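Side-chain contact in prolyl-tRNA synthetase (Naegleria fowleri, PDB 6UYH), which probably attaches proline to its cognate tRNA in an ATP-dependent reaction, as a class II aminoacyl-tRNA synthetase: residues Asn348-Leu352 against Arg353-Leu357. Sequence-based numbering, arbitrary orientation.
Sequences NYWEL and RGVPL
Arg353 folds back over the last turn of its own helix and holds Tyr349 in two ways at once. Arg353 NH1 donates a fairly straight hydrogen bond of 3.0 Å to the carbonyl O of Tyr349, which lies nearly in the guanidinium plane, and so supplements the weak, long bond from the backbone N of Arg353 to the same oxygen. Meanwhile the guanidinium lies flat on one face of the phenol ring, the planes only 5° apart, and CZ of Arg353 sits 3.6 Å from the centroid of the Tyr349 ring in a cation-pi stack. Tyr349 can offer that face because its CG stands anti to the backbone N (chi1 -178°); the arginine chain, extended from CG to NE, spans the distance. NH2 forms a salt bridge with Glu34, while Arg338 makes a second cation-pi contact with Tyr349.

At the backbone the helix ends in a Schellman motif: Val355 N bonds Trp350 O at 3.1 Å and Gly354 N bonds Glu351 O weakly. Gly354 takes a positive phi (101°), a region that glycine, lacking a CB, enters without strain. Beyond the turn, the branched Val355 sets its CG2 methyl 3.7 Å from CE3 of Trp350, an apolar contact that suits the broad indole, whose NE1 still bonds to Asp336; both side chains touch Val301 on strand 300-304. The Schellman bonds close helix 343-353, and the stack and the apolar pair tie its last turn to the chain leading into strand 357-361 of the anticodon-binding domain; the electron-rich ring and the carboxylate of Glu34 would both be expected to stabilise the positive charge of Arg353.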
loop_
_atom_site.group_PDB
_atom_site.type_symbol
_atom_site.label_atom_id
_atom_site.label_comp_id
_atom_site.label_asym_id
_atom_site.label_seq_id
_atom_site.Cartn_x
_atom_site.Cartn_y
_atom_site.Cartn_z
ATOM N N ASN A 348 -15.656 3.457 29.239
ATOM C CA ASN A 348 -15.566 2.091 28.734
ATOM C C ASN A 348 -15.395 2.074 27.223
ATOM O O ASN A 348 -14.604 1.291 26.691
ATOM C CB ASN A 348 -16.815 1.300 29.123
ATOM C CG ASN A 348 -16.902 1.040 30.612
ATOM O OD1 ASN A 348 -15.884 0.881 31.287
ATOM N ND2 ASN A 348 -18.126 0.993 31.135
ATOM N N TYR A 349 -16.142 2.927 26.520
ATOM C CA TYR A 349 -16.106 2.958 25.062
ATOM C C TYR A 349 -14.683 3.115 24.541
ATOM O O TYR A 349 -14.244 2.381 23.646
ATOM C CB TYR A 349 -16.995 4.100 24.571
ATOM C CG TYR A 349 -17.094 4.242 23.069
ATOM C CD1 TYR A 349 -18.171 3.705 22.373
ATOM C CD2 TYR A 349 -16.130 4.944 22.351
ATOM C CE1 TYR A 349 -18.273 3.845 21.001
ATOM C CE2 TYR A 349 -16.223 5.080 20.978
ATOM C CZ TYR A 349 -17.299 4.532 20.315
ATOM O OH TYR A 349 -17.395 4.669 18.953
ATOM N N TRP A 350 -13.941 4.065 25.097
ATOM C CA TRP A 350 -12.601 4.336 24.601
ATOM C C TRP A 350 -11.555 3.429 25.231
ATOM O O TRP A 350 -10.525 3.167 24.601
ATOM C CB TRP A 350 -12.248 5.808 24.838
ATOM C CG TRP A 350 -13.166 6.745 24.112
ATOM C CD1 TRP A 350 -14.138 7.526 24.661
ATOM C CD2 TRP A 350 -13.223 6.969 22.697
ATOM N NE1 TRP A 350 -14.786 8.236 23.682
ATOM C CE2 TRP A 350 -14.245 7.914 22.467
ATOM C CE3 TRP A 350 -12.505 6.473 21.604
ATOM C CZ2 TRP A 350 -14.567 8.372 21.189
ATOM C CZ3 TRP A 350 -12.831 6.931 20.326
ATOM C CH2 TRP A 350 -13.854 7.870 20.135
ATOM N N GLU A 351 -11.790 2.936 26.453
ATOM C CA GLU A 351 -10.882 1.933 27.013
ATOM C C GLU A 351 -10.921 0.650 26.193
ATOM O O GLU A 351 -9.878 0.052 25.911
ATOM C CB GLU A 351 -11.234 1.645 28.478
ATOM C CG GLU A 351 -10.804 2.738 29.449
ATOM C CD GLU A 351 -11.368 2.547 30.848
ATOM O OE1 GLU A 351 -12.176 1.612 31.048
ATOM O OE2 GLU A 351 -11.004 3.340 31.745
ATOM N N LEU A 352 -12.122 0.219 25.801
ATOM C CA LEU A 352 -12.274 -0.963 24.952
ATOM C C LEU A 352 -11.487 -0.827 23.654
ATOM O O LEU A 352 -10.881 -1.793 23.171
ATOM C CB LEU A 352 -13.763 -1.176 24.657
ATOM C CG LEU A 352 -14.180 -2.305 23.716
ATOM C CD1 LEU A 352 -13.646 -3.645 24.236
ATOM C CD2 LEU A 352 -15.701 -2.345 23.568
ATOM N N ARG A 353 -11.480 0.366 23.076
ATOM C CA ARG A 353 -10.826 0.581 21.796
ATOM C C ARG A 353 -9.345 0.905 21.935
ATOM O O ARG A 353 -8.641 0.973 20.923
ATOM C CB ARG A 353 -11.572 1.681 21.033
ATOM C CG ARG A 353 -12.955 1.205 20.600
ATOM C CD ARG A 353 -13.906 2.343 20.249
ATOM N NE ARG A 353 -15.134 1.848 19.627
ATOM C CZ ARG A 353 -16.140 1.270 20.285
ATOM N NH1 ARG A 353 -16.083 1.111 21.602
ATOM N NH2 ARG A 353 -17.213 0.850 19.626
ATOM N N GLY A 354 -8.855 1.094 23.159
ATOM C CA GLY A 354 -7.427 1.116 23.409
ATOM C C GLY A 354 -6.796 2.476 23.574
ATOM O O GLY A 354 -5.566 2.553 23.661
ATOM N N VAL A 355 -7.585 3.545 23.639
ATOM C CA VAL A 355 -6.998 4.892 23.672
ATOM C C VAL A 355 -6.082 5.024 24.889
ATOM O O VAL A 355 -6.513 4.755 26.027
ATOM C CB VAL A 355 -8.105 5.957 23.690
ATOM C CG1 VAL A 355 -7.502 7.332 23.868
ATOM C CG2 VAL A 355 -8.910 5.894 22.383
ATOM N N PRO A 356 -4.818 5.421 24.717
ATOM C CA PRO A 356 -3.883 5.371 25.856
ATOM C C PRO A 356 -4.128 6.421 26.934
ATOM O O PRO A 356 -3.829 6.154 28.106
ATOM C CB PRO A 356 -2.504 5.544 25.192
ATOM C CG PRO A 356 -2.772 6.012 23.795
ATOM C CD PRO A 356 -4.125 5.497 23.422
ATOM N N LEU A 357 -4.663 7.597 26.609
ATOM C CA LEU A 357 -4.801 8.633 27.624
ATOM C C LEU A 357 -6.169 9.287 27.522
ATOM O O LEU A 357 -6.618 9.633 26.425
ATOM C CB LEU A 357 -3.703 9.689 27.487
ATOM C CG LEU A 357 -3.681 10.820 28.517
ATOM C CD1 LEU A 357 -3.415 10.293 29.941
ATOM C CD2 LEU A 357 -2.651 11.860 28.120
#